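Local coordinates for 2-oxoglutarate-dependent dioxygenase DAO (Oryza sativa subsp. indica, PDB 6KUN), which probably catalyses the irreversible, 2-oxoglutarate-dependent oxidation of the auxin indole-3-acetic acid to inactive 2-oxoindole-3-acetic acid, using an iron(II) cofactor, at residues B[174-183]-B[211-222]; B[250-258]-B[270-278]. All coordinates share one frame; numbering follows the deposited sequence.

In the fold
The centre of interaction 1 (174-183 with 211-222) lies about 6 Å from the centre of the chain, beside the active site: it holds Asp175, a predicted iron ligand, and touches both 2-oxoglutarate and indole-3-acetic acid. Interaction 2 (250-258 with 270-278) lies further out, at the start of helix 277-287. The centres of interactions 1 and 2 are 14 Å apart, yet the two touch. Tyr277 OH is 2.6 Å from Ser176 OG in a probable hydrogen bond at the indole end of the pocket. Val218 and Ala221 of helix 217-222 pack against Tyr277 and Tyr272 of interaction 2, and the Tyr277 side chain comes within about 4 Å of indole-3-acetic acid.

Interaction 1. Residues B[174-183]-B[211-222]; sequences TDSGFLTVLQ and FVVNVGDVGQAW. With AKG (2-oxoglutaric acid), chain G; IAC (1H-indol-3-ylacetic acid), chain H.
Asp217 OD1 is gripped twice: Thr174 OG1 donates to it at 2.7 Å, on the syn side of the carboxylate, and Asn229 ND2 supplies a second bond. The other oxygen, OD2, takes Tyr280 OH and a salt bridge from Arg284, so both ends of this buried carboxylate are satisfied. Replacing Asp217 by an alanine would probably leave the Thr174 hydroxyl and the Arg284 charge without this buried mate. Backbone bonds reinforce the join: Asp217 N reaches Asp175 O at 2.8 Å and Val218 N reaches Ser176 O, tying the 174-177 loop to the first turn of helix 217-222, with Gly216 at its N-cap. Asp175 and His173 form the His-x-Asp pair of the predicted iron-binding facial triad, which His232 completes, in the jelly-roll core of the 2-oxoglutarate dioxygenases. Thr180 OG1, 2.7 Å from Asp175 OD2, donates from above the carboxylate plane, while Asp175 OD1 lies 3.0 Å from O2 of 2-oxoglutarate. Leu182 CD2 touches O1 of the same ligand at 3.2 Å. Ser176 OG, bonded to Tyr277, approaches the indole nitrogen N of indole-3-acetic acid to 3.1 Å. Beyond the loop, strands 179-183 and 211-215 pair antiparallel, Thr180 and Asn214 forming a hydrogen-bonded pair with Thr180 N 2.8 Å from Asn214 O; Phe178 and Leu179 both face Leu249 in a classic beta bulge. The Phe178 ring, swung to the far side of CB from its own N (chi1 -175°), meets Trp222 T-shaped, its CE1 edge over the indole face, planes at 86°.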
loop_
_atom_site.group_PDB
_atom_site.type_symbol
_atom_site.label_atom_id
_atom_site.label_comp_id
_atom_site.label_asym_id
_atom_site.label_seq_id
_atom_site.Cartn_x
_atom_site.Cartn_y
_atom_site.Cartn_z
ATOM N N THR B 174 12.767 -23.345 -9.001
ATOM C CA THR B 174 13.808 -22.506 -8.422
ATOM C C THR B 174 14.138 -21.466 -9.485
ATOM O O THR B 174 13.932 -21.703 -10.661
ATOM C CB THR B 174 15.070 -23.288 -8.039
ATOM O OG1 THR B 174 15.591 -23.964 -9.200
ATOM C CG2 THR B 174 14.806 -24.272 -6.893
ATOM N N ASP B 175 14.689 -20.342 -9.055
ATOM C CA ASP B 175 15.327 -19.428 -9.981
ATOM C C ASP B 175 16.680 -20.001 -10.376
ATOM O O ASP B 175 17.412 -20.495 -9.518
ATOM C CB ASP B 175 15.532 -18.054 -9.340
ATOM C CG ASP B 175 14.233 -17.394 -8.926
ATOM O OD1 ASP B 175 13.169 -17.762 -9.465
ATOM O OD2 ASP B 175 14.285 -16.499 -8.069
ATOM N N SER B 176 17.053 -19.866 -11.659
ATOM C CA SER B 176 18.327 -20.418 -12.111
ATOM C C SER B 176 19.508 -19.608 -11.588
ATOM O O SER B 176 20.614 -20.155 -11.417
ATOM C CB SER B 176 18.384 -20.441 -13.647
ATOM O OG SER B 176 18.227 -19.139 -14.164
ATOM N N GLY B 177 19.282 -18.320 -11.313
ATOM C CA GLY B 177 20.335 -17.377 -11.014
ATOM C C GLY B 177 20.829 -17.409 -9.581
ATOM O O GLY B 177 20.555 -18.328 -8.810
ATOM N N PHE B 178 21.525 -16.337 -9.211
ATOM C CA PHE B 178 22.199 -16.249 -7.915
ATOM C C PHE B 178 21.247 -15.868 -6.787
ATOM O O PHE B 178 21.088 -16.626 -5.802
ATOM C CB PHE B 178 23.373 -15.240 -8.068
ATOM C CG PHE B 178 24.246 -15.104 -6.893
ATOM C CD1 PHE B 178 25.105 -16.146 -6.512
ATOM C CD2 PHE B 178 24.255 -13.929 -6.148
ATOM C CE1 PHE B 178 25.921 -16.017 -5.388
ATOM C CE2 PHE B 178 25.023 -13.804 -5.005
ATOM C CZ PHE B 178 25.885 -14.850 -4.641
ATOM N N LEU B 179 20.668 -14.664 -6.882
ATOM C CA LEU B 179 19.754 -14.113 -5.890
ATOM C C LEU B 179 18.662 -13.352 -6.616
ATOM O O LEU B 179 18.920 -12.758 -7.667
ATOM C CB LEU B 179 20.425 -13.108 -4.956
ATOM C CG LEU B 179 21.430 -13.627 -3.946
ATOM C CD1 LEU B 179 22.075 -12.468 -3.227
ATOM C CD2 LEU B 179 20.769 -14.585 -2.994
ATOM N N THR B 180 17.473 -13.316 -6.026
ATOM C CA THR B 180 16.354 -12.573 -6.563
ATOM C C THR B 180 15.740 -11.705 -5.483
ATOM O O THR B 180 15.481 -12.196 -4.381
ATOM C CB THR B 180 15.295 -13.515 -7.119
ATOM O OG1 THR B 180 15.899 -14.363 -8.087
ATOM C CG2 THR B 180 14.189 -12.679 -7.806
ATOM N N VAL B 181 15.489 -10.417 -5.801
ATOM C CA VAL B 181 14.798 -9.529 -4.884
ATOM C C VAL B 181 13.418 -9.263 -5.462
ATOM O O VAL B 181 13.308 -8.792 -6.593
ATOM C CB VAL B 181 15.544 -8.210 -4.628
ATOM C CG1 VAL B 181 14.792 -7.390 -3.575
ATOM C CG2 VAL B 181 16.931 -8.472 -4.165
ATOM N N LEU B 182 12.379 -9.523 -4.670
ATOM C CA LEU B 182 10.992 -9.434 -5.114
ATOM C C LEU B 182 10.260 -8.372 -4.295
ATOM O O LEU B 182 10.445 -8.277 -3.077
ATOM C CB LEU B 182 10.270 -10.793 -4.930
ATOM C CG LEU B 182 10.843 -12.072 -5.531
ATOM C CD1 LEU B 182 10.053 -13.268 -4.998
ATOM C CD2 LEU B 182 10.801 -12.042 -7.037
ATOM N N GLN B 183 9.379 -7.636 -4.967
ATOM C CA GLN B 183 8.413 -6.758 -4.318
ATOM C C GLN B 183 7.007 -7.245 -4.677
ATOM O O GLN B 183 6.546 -7.053 -5.802
ATOM C CB GLN B 183 8.606 -5.311 -4.772
ATOM C CG GLN B 183 7.538 -4.355 -4.268
ATOM C CD GLN B 183 8.103 -3.266 -3.379
ATOM O OE1 GLN B 183 8.321 -2.138 -3.820
ATOM N NE2 GLN B 183 8.342 -3.599 -2.115
ATOM N N PHE B 211 11.005 -6.225 1.122
ATOM C CA PHE B 211 11.322 -7.048 -0.048
ATOM C C PHE B 211 11.583 -8.473 0.430
ATOM O O PHE B 211 11.972 -8.689 1.572
ATOM C CB PHE B 211 12.556 -6.484 -0.791
ATOM C CG PHE B 211 12.332 -5.109 -1.423
ATOM C CD1 PHE B 211 11.804 -4.986 -2.675
ATOM C CD2 PHE B 211 12.730 -3.958 -0.768
ATOM C CE1 PHE B 211 11.594 -3.740 -3.279
ATOM C CE2 PHE B 211 12.538 -2.696 -1.361
ATOM C CZ PHE B 211 11.965 -2.593 -2.623
ATOM N N VAL B 212 11.331 -9.432 -0.441
ATOM C CA VAL B 212 11.704 -10.833 -0.240
ATOM C C VAL B 212 12.920 -11.132 -1.089
ATOM O O VAL B 212 12.965 -10.748 -2.266
ATOM C CB VAL B 212 10.526 -11.753 -0.615
ATOM C CG1 VAL B 212 10.890 -13.210 -0.445
ATOM C CG2 VAL B 212 9.304 -11.379 0.199
ATOM N N VAL B 213 13.894 -11.840 -0.518
ATOM C CA VAL B 213 15.069 -12.303 -1.229
ATOM C C VAL B 213 15.033 -13.824 -1.315
ATOM O O VAL B 213 14.795 -14.507 -0.312
ATOM C CB VAL B 213 16.365 -11.813 -0.559
ATOM C CG1 VAL B 213 17.582 -12.302 -1.385
ATOM C CG2 VAL B 213 16.336 -10.286 -0.407
ATOM N N ASN B 214 15.230 -14.357 -2.519
ATOM C CA ASN B 214 15.325 -15.807 -2.721
ATOM C C ASN B 214 16.671 -16.170 -3.320
ATOM O O ASN B 214 17.151 -15.517 -4.268
ATOM C CB ASN B 214 14.203 -16.309 -3.707
ATOM C CG ASN B 214 12.821 -16.282 -3.064
ATOM O OD1 ASN B 214 12.685 -16.222 -1.852
ATOM N ND2 ASN B 214 11.792 -16.319 -3.906
ATOM N N VAL B 215 17.252 -17.257 -2.821
ATOM C CA VAL B 215 18.488 -17.815 -3.376
ATOM C C VAL B 215 18.133 -18.754 -4.505
ATOM O O VAL B 215 17.237 -19.586 -4.365
ATOM C CB VAL B 215 19.290 -18.576 -2.285
ATOM C CG1 VAL B 215 20.558 -19.185 -2.888
ATOM C CG2 VAL B 215 19.590 -17.645 -1.114
ATOM N N GLY B 216 18.877 -18.670 -5.603
ATOM C CA GLY B 216 18.663 -19.507 -6.758
ATOM C C GLY B 216 19.773 -20.533 -6.956
ATOM O O GLY B 216 20.662 -20.717 -6.128
ATOM N N ASP B 217 19.694 -21.224 -8.088
ATOM C CA ASP B 217 20.556 -22.393 -8.319
ATOM C C ASP B 217 22.013 -21.986 -8.356
ATOM O O ASP B 217 22.856 -22.644 -7.762
ATOM C CB ASP B 217 20.200 -23.106 -9.613
ATOM C CG ASP B 217 18.842 -23.788 -9.578
ATOM O OD1 ASP B 217 18.207 -23.908 -8.517
ATOM O OD2 ASP B 217 18.403 -24.202 -10.706
ATOM N N VAL B 218 22.331 -20.895 -9.061
ATOM C CA VAL B 218 23.702 -20.369 -9.051
ATOM C C VAL B 218 24.173 -19.994 -7.650
ATOM O O VAL B 218 25.363 -20.156 -7.322
ATOM C CB VAL B 218 23.851 -19.189 -10.010
ATOM C CG1 VAL B 218 25.153 -18.455 -9.730
ATOM C CG2 VAL B 218 23.794 -19.658 -11.462
ATOM N N GLY B 219 23.269 -19.526 -6.791
ATOM C CA GLY B 219 23.647 -19.303 -5.401
ATOM C C GLY B 219 24.130 -20.581 -4.714
ATOM O O GLY B 219 25.125 -20.570 -3.939
ATOM N N GLN B 220 23.395 -21.690 -4.940
ATOM C CA GLN B 220 23.759 -22.982 -4.356
ATOM C C GLN B 220 25.100 -23.456 -4.895
ATOM O O GLN B 220 25.915 -23.989 -4.156
ATOM C CB GLN B 220 22.646 -23.993 -4.653
ATOM C CG GLN B 220 23.017 -25.488 -4.728
ATOM C CD GLN B 220 23.237 -26.140 -3.369
ATOM O OE1 GLN B 220 22.970 -25.548 -2.302
ATOM N NE2 GLN B 220 23.758 -27.351 -3.404
ATOM N N ALA B 221 25.363 -23.241 -6.178
ATOM C CA ALA B 221 26.601 -23.731 -6.774
ATOM C C ALA B 221 27.785 -22.833 -6.414
ATOM O O ALA B 221 28.842 -23.317 -5.997
ATOM C CB ALA B 221 26.454 -23.880 -8.296
ATOM N N TRP B 222 27.633 -21.528 -6.534
ATOM C CA TRP B 222 28.688 -20.600 -6.148
ATOM C C TRP B 222 29.053 -20.725 -4.678
ATOM O O TRP B 222 30.206 -20.485 -4.296
ATOM C CB TRP B 222 28.216 -19.184 -6.462
ATOM C CG TRP B 222 29.131 -18.091 -6.072
ATOM C CD1 TRP B 222 30.050 -17.458 -6.881
ATOM C CD2 TRP B 222 29.186 -17.451 -4.817
ATOM N NE1 TRP B 222 30.693 -16.484 -6.162
ATOM C CE2 TRP B 222 30.169 -16.448 -4.896
ATOM C CE3 TRP B 222 28.489 -17.617 -3.613
ATOM C CZ2 TRP B 222 30.476 -15.631 -3.826
ATOM C CZ3 TRP B 222 28.787 -16.800 -2.562
ATOM C CH2 TRP B 222 29.782 -15.824 -2.666
HETATM C C1 AKG G . 9.690 -15.764 -9.152
HETATM O O1 AKG G . 9.965 -14.808 -8.395
HETATM O O2 AKG G . 10.545 -16.276 -9.908
HETATM C C2 AKG G . 8.332 -16.300 -9.154
HETATM O O5 AKG G . 8.134 -17.470 -8.872
HETATM C C3 AKG G . 7.174 -15.398 -9.508
HETATM C C4 AKG G . 7.373 -14.036 -8.853
HETATM C C5 AKG G . 6.202 -13.143 -9.186
HETATM O O3 AKG G . 5.434 -12.796 -8.261
HETATM O O4 AKG G . 6.045 -12.782 -10.372
HETATM C C IAC H . 15.035 -21.029 -16.610
HETATM C C1 IAC H . 14.475 -20.168 -17.492
HETATM C C2 IAC H . 13.247 -20.482 -18.127
HETATM C C3 IAC H . 12.615 -21.667 -17.840
HETATM C C4 IAC H . 13.183 -22.539 -16.929
HETATM C C5 IAC H . 14.385 -22.223 -16.347
HETATM C C7 IAC H . 15.285 -19.101 -17.588
HETATM C C8 IAC H . 16.376 -19.286 -16.759
HETATM C C17 IAC H . 15.225 -17.815 -18.408
HETATM C C18 IAC H . 14.336 -16.756 -17.783
HETATM N N IAC H . 16.215 -20.491 -16.152
HETATM O O2 IAC H . 13.660 -16.017 -18.551
HETATM O O3 IAC H . 14.295 -16.605 -16.532
HETATM O O HOH W 1 15.048 -20.224 -5.989
#

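Interaction 2. Residues B[250-258]-B[270-278]; sequences LAPKDDTVS and RRYREFKYD
A short antiparallel beta ribbon, strand 256-257 against strand 275-276, leads straight into helix 277-287, and Asp255, just ahead of the first strand, receives the start of that helix. Asp255 O takes Tyr277 N at 2.8 Å, and Asp255 OD2 takes Asp278 N at 2.9 Å on the syn side, only 19° out of the carboxylate plane. One residue thus accepts two N-H groups of the helix's first turn, where the positive end of the helix dipole would probably favour a carboxylate. Asp255 closes a type I turn from Pro252, its N bonded to Pro252 O, and the next residue is fixed by an Asx turn in which Thr256 N donates to Asp254 OD1. The other Asp255 oxygen, OD1, sits in plane at the edge of the Tyr277 ring, 3.3 Å from Tyr277 CB, with the ring and carboxylate planes steeply inclined to each other. Ala251 CB rests 3.6 Å from Tyr277 CB.

Within the ribbon, Val257 and Phe275 form the hydrogen-bonded pair: Val257 N to Phe275 O is short at 2.7 Å and nearly straight, whereas the return bond from Phe275 N to Val257 O is longer, and a water links Val257 O to Arg273 O. Phe275 places CG between its backbone N and carbonyl carbon (chi1 63°), folding the ring over Val257 in a CH-pi contact, with Val257 CB 3.8 Å from the ring centroid. At the outer end, Ser258 OG donates to Glu274 OE2 at 3.0 Å from above the carboxylate plane. Helix 217-222 lies against the same buried side: its Val218 meets Val257 and Tyr277, its Ala221 meets Phe275, and Tyr280 of helix 277-287 adds a ring beside Phe275.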
loop_
_atom_site.group_PDB
_atom_site.type_symbol
_atom_site.label_atom_id
_atom_site.label_comp_id
_atom_site.label_asym_id
_atom_site.label_seq_id
_atom_site.Cartn_x
_atom_site.Cartn_y
_atom_site.Cartn_z
ATOM N N LEU B 250 22.015 -12.616 -11.797
ATOM C CA LEU B 250 22.160 -13.861 -12.544
ATOM C C LEU B 250 23.480 -14.583 -12.287
ATOM O O LEU B 250 23.482 -15.666 -11.703
ATOM C CB LEU B 250 21.968 -13.598 -14.039
ATOM C CG LEU B 250 20.657 -12.939 -14.456
ATOM C CD1 LEU B 250 20.643 -12.488 -15.919
ATOM C CD2 LEU B 250 19.499 -13.879 -14.198
ATOM N N ALA B 251 24.589 -14.042 -12.775
ATOM C CA ALA B 251 25.877 -14.734 -12.705
ATOM C C ALA B 251 26.989 -13.762 -13.041
ATOM O O ALA B 251 26.698 -12.625 -13.406
ATOM C CB ALA B 251 25.916 -15.933 -13.651
ATOM N N PRO B 252 28.260 -14.145 -12.935
ATOM C CA PRO B 252 29.321 -13.168 -13.210
ATOM C C PRO B 252 29.288 -12.739 -14.660
ATOM O O PRO B 252 28.646 -13.359 -15.511
ATOM C CB PRO B 252 30.609 -13.922 -12.851
ATOM C CG PRO B 252 30.169 -14.988 -11.876
ATOM C CD PRO B 252 28.806 -15.398 -12.338
ATOM N N LYS B 253 29.948 -11.605 -14.926
ATOM C CA LYS B 253 29.988 -11.043 -16.278
ATOM C C LYS B 253 30.640 -11.991 -17.284
ATOM O O LYS B 253 30.214 -12.062 -18.445
ATOM C CB LYS B 253 30.758 -9.704 -16.237
ATOM C CG LYS B 253 30.858 -8.983 -17.573
ATOM C CD LYS B 253 29.481 -8.606 -18.069
ATOM C CE LYS B 253 29.542 -7.640 -19.235
ATOM N NZ LYS B 253 28.169 -7.280 -19.695
ATOM N N ASP B 254 31.693 -12.706 -16.878
ATOM C CA ASP B 254 32.299 -13.713 -17.763
ATOM C C ASP B 254 31.469 -14.996 -17.829
ATOM O O ASP B 254 31.884 -15.961 -18.457
ATOM C CB ASP B 254 33.753 -14.010 -17.337
ATOM C CG ASP B 254 33.882 -14.734 -15.976
ATOM O OD1 ASP B 254 32.882 -15.241 -15.419
ATOM O OD2 ASP B 254 35.028 -14.812 -15.463
ATOM N N ASP B 255 30.297 -15.011 -17.210
ATOM C CA ASP B 255 29.330 -16.099 -17.252
ATOM C C ASP B 255 29.787 -17.386 -16.566
ATOM O O ASP B 255 29.063 -18.397 -16.613
ATOM C CB ASP B 255 28.910 -16.442 -18.672
ATOM C CG ASP B 255 27.488 -16.987 -18.753
ATOM O OD1 ASP B 255 26.580 -16.382 -18.147
ATOM O OD2 ASP B 255 27.266 -18.008 -19.431
ATOM N N THR B 256 30.912 -17.390 -15.872
ATOM C CA THR B 256 31.365 -18.631 -15.265
ATOM C C THR B 256 30.921 -18.758 -13.813
ATOM O O THR B 256 31.184 -17.869 -13.006
ATOM C CB THR B 256 32.897 -18.749 -15.313
ATOM O OG1 THR B 256 33.302 -18.931 -16.657
ATOM C CG2 THR B 256 33.380 -19.921 -14.483
ATOM N N VAL B 257 30.338 -19.912 -13.482
ATOM C CA VAL B 257 29.913 -20.223 -12.122
ATOM C C VAL B 257 30.951 -21.142 -11.499
ATOM O O VAL B 257 31.064 -22.319 -11.876
ATOM C CB VAL B 257 28.517 -20.859 -12.105
ATOM C CG1 VAL B 257 28.095 -21.123 -10.665
ATOM C CG2 VAL B 257 27.506 -19.967 -12.829
ATOM N N SER B 258 31.698 -20.627 -10.511
ATOM C CA SER B 258 32.662 -21.442 -9.783
ATOM C C SER B 258 32.787 -20.974 -8.340
ATOM O O SER B 258 33.024 -19.799 -8.076
ATOM C CB SER B 258 34.048 -21.384 -10.455
ATOM O OG SER B 258 34.927 -22.284 -9.782
ATOM N N ARG B 270 34.425 -29.703 -2.765
ATOM C CA ARG B 270 33.867 -29.048 -3.947
ATOM C C ARG B 270 32.748 -29.853 -4.599
ATOM O O ARG B 270 32.950 -30.969 -5.079
ATOM C CB ARG B 270 35.006 -28.832 -4.922
ATOM C CG ARG B 270 34.568 -28.177 -6.236
ATOM C CD ARG B 270 35.551 -27.100 -6.647
ATOM N NE ARG B 270 35.188 -26.489 -7.922
ATOM C CZ ARG B 270 34.027 -25.884 -8.170
ATOM N NH1 ARG B 270 33.091 -25.811 -7.238
ATOM N NH2 ARG B 270 33.800 -25.361 -9.364
ATOM N N ARG B 271 31.556 -29.256 -4.635
ATOM C CA ARG B 271 30.330 -29.966 -4.982
ATOM C C ARG B 271 30.057 -30.009 -6.481
ATOM O O ARG B 271 29.570 -31.021 -6.986
ATOM C CB ARG B 271 29.117 -29.323 -4.283
ATOM C CG ARG B 271 29.114 -29.470 -2.760
ATOM C CD ARG B 271 28.391 -30.727 -2.302
ATOM N NE ARG B 271 27.064 -30.441 -1.761
ATOM C CZ ARG B 271 26.843 -29.790 -0.620
ATOM N NH1 ARG B 271 27.864 -29.328 0.097
ATOM N NH2 ARG B 271 25.600 -29.582 -0.204
ATOM N N TYR B 272 30.369 -28.944 -7.210
ATOM C CA TYR B 272 29.952 -28.816 -8.592
ATOM C C TYR B 272 31.145 -28.476 -9.451
ATOM O O TYR B 272 32.040 -27.736 -9.018
ATOM C CB TYR B 272 28.875 -27.746 -8.738
ATOM C CG TYR B 272 27.652 -27.977 -7.868
ATOM C CD1 TYR B 272 26.669 -28.872 -8.246
ATOM C CD2 TYR B 272 27.476 -27.283 -6.694
ATOM C CE1 TYR B 272 25.542 -29.061 -7.473
ATOM C CE2 TYR B 272 26.374 -27.483 -5.893
ATOM C CZ TYR B 272 25.398 -28.363 -6.315
ATOM O OH TYR B 272 24.281 -28.576 -5.520
ATOM N N ARG B 273 31.157 -29.025 -10.663
ATOM C CA ARG B 273 32.152 -28.574 -11.628
ATOM C C ARG B 273 31.842 -27.132 -12.012
ATOM O O ARG B 273 30.697 -26.667 -11.894
ATOM C CB ARG B 273 32.160 -29.485 -12.867
ATOM C CG ARG B 273 31.131 -29.171 -13.907
ATOM C CD ARG B 273 30.970 -30.335 -14.897
ATOM N NE ARG B 273 30.501 -31.548 -14.236
ATOM C CZ ARG B 273 29.722 -32.466 -14.803
ATOM N NH1 ARG B 273 29.308 -32.310 -16.051
ATOM N NH2 ARG B 273 29.345 -33.525 -14.111
ATOM N N GLU B 274 32.873 -26.424 -12.474
ATOM C CA GLU B 274 32.669 -25.100 -13.055
ATOM C C GLU B 274 31.784 -25.231 -14.294
ATOM O O GLU B 274 31.885 -26.217 -15.037
ATOM C CB GLU B 274 33.996 -24.444 -13.429
ATOM C CG GLU B 274 34.937 -24.209 -12.253
ATOM C CD GLU B 274 36.212 -23.481 -12.646
ATOM O OE1 GLU B 274 36.452 -23.270 -13.853
ATOM O OE2 GLU B 274 36.985 -23.136 -11.736
ATOM N N PHE B 275 30.890 -24.248 -14.492
ATOM C CA PHE B 275 30.009 -24.235 -15.639
ATOM C C PHE B 275 29.680 -22.802 -16.041
ATOM O O PHE B 275 29.806 -21.844 -15.258
ATOM C CB PHE B 275 28.745 -25.083 -15.400
ATOM C CG PHE B 275 27.858 -24.591 -14.266
ATOM C CD1 PHE B 275 28.083 -25.020 -12.960
ATOM C CD2 PHE B 275 26.804 -23.746 -14.516
ATOM C CE1 PHE B 275 27.273 -24.572 -11.931
ATOM C CE2 PHE B 275 25.981 -23.300 -13.506
ATOM C CZ PHE B 275 26.226 -23.704 -12.220
ATOM N N LYS B 276 29.262 -22.670 -17.314
ATOM C CA LYS B 276 28.757 -21.416 -17.842
ATOM C C LYS B 276 27.267 -21.309 -17.542
ATOM O O LYS B 276 26.489 -22.224 -17.860
ATOM C CB LYS B 276 28.971 -21.352 -19.360
ATOM C CG LYS B 276 30.453 -21.310 -19.776
ATOM C CD LYS B 276 31.124 -19.986 -19.385
ATOM C CE LYS B 276 32.399 -19.737 -20.194
ATOM N NZ LYS B 276 32.189 -19.893 -21.673
ATOM N N TYR B 277 26.866 -20.167 -16.980
ATOM C CA TYR B 277 25.472 -19.962 -16.616
ATOM C C TYR B 277 24.537 -20.165 -17.807
ATOM O O TYR B 277 23.505 -20.859 -17.702
ATOM C CB TYR B 277 25.310 -18.558 -16.040
ATOM C CG TYR B 277 23.876 -18.212 -15.769
ATOM C CD1 TYR B 277 23.149 -18.953 -14.856
ATOM C CD2 TYR B 277 23.244 -17.145 -16.413
ATOM C CE1 TYR B 277 21.837 -18.663 -14.597
ATOM C CE2 TYR B 277 21.940 -16.838 -16.139
ATOM C CZ TYR B 277 21.225 -17.597 -15.240
ATOM O OH TYR B 277 19.902 -17.302 -14.958
ATOM N N ASP B 278 24.918 -19.599 -18.947
ATOM C CA ASP B 278 24.174 -19.790 -20.184
ATOM C C ASP B 278 23.925 -21.273 -20.441
ATOM O O ASP B 278 22.795 -21.681 -20.709
ATOM C CB ASP B 278 24.924 -19.169 -21.363
ATOM C CG ASP B 278 24.069 -19.069 -22.610
ATOM O OD1 ASP B 278 23.089 -18.293 -22.601
ATOM O OD2 ASP B 278 24.374 -19.766 -23.601
HETATM O O HOH W 2 30.227 -24.513 -10.292
#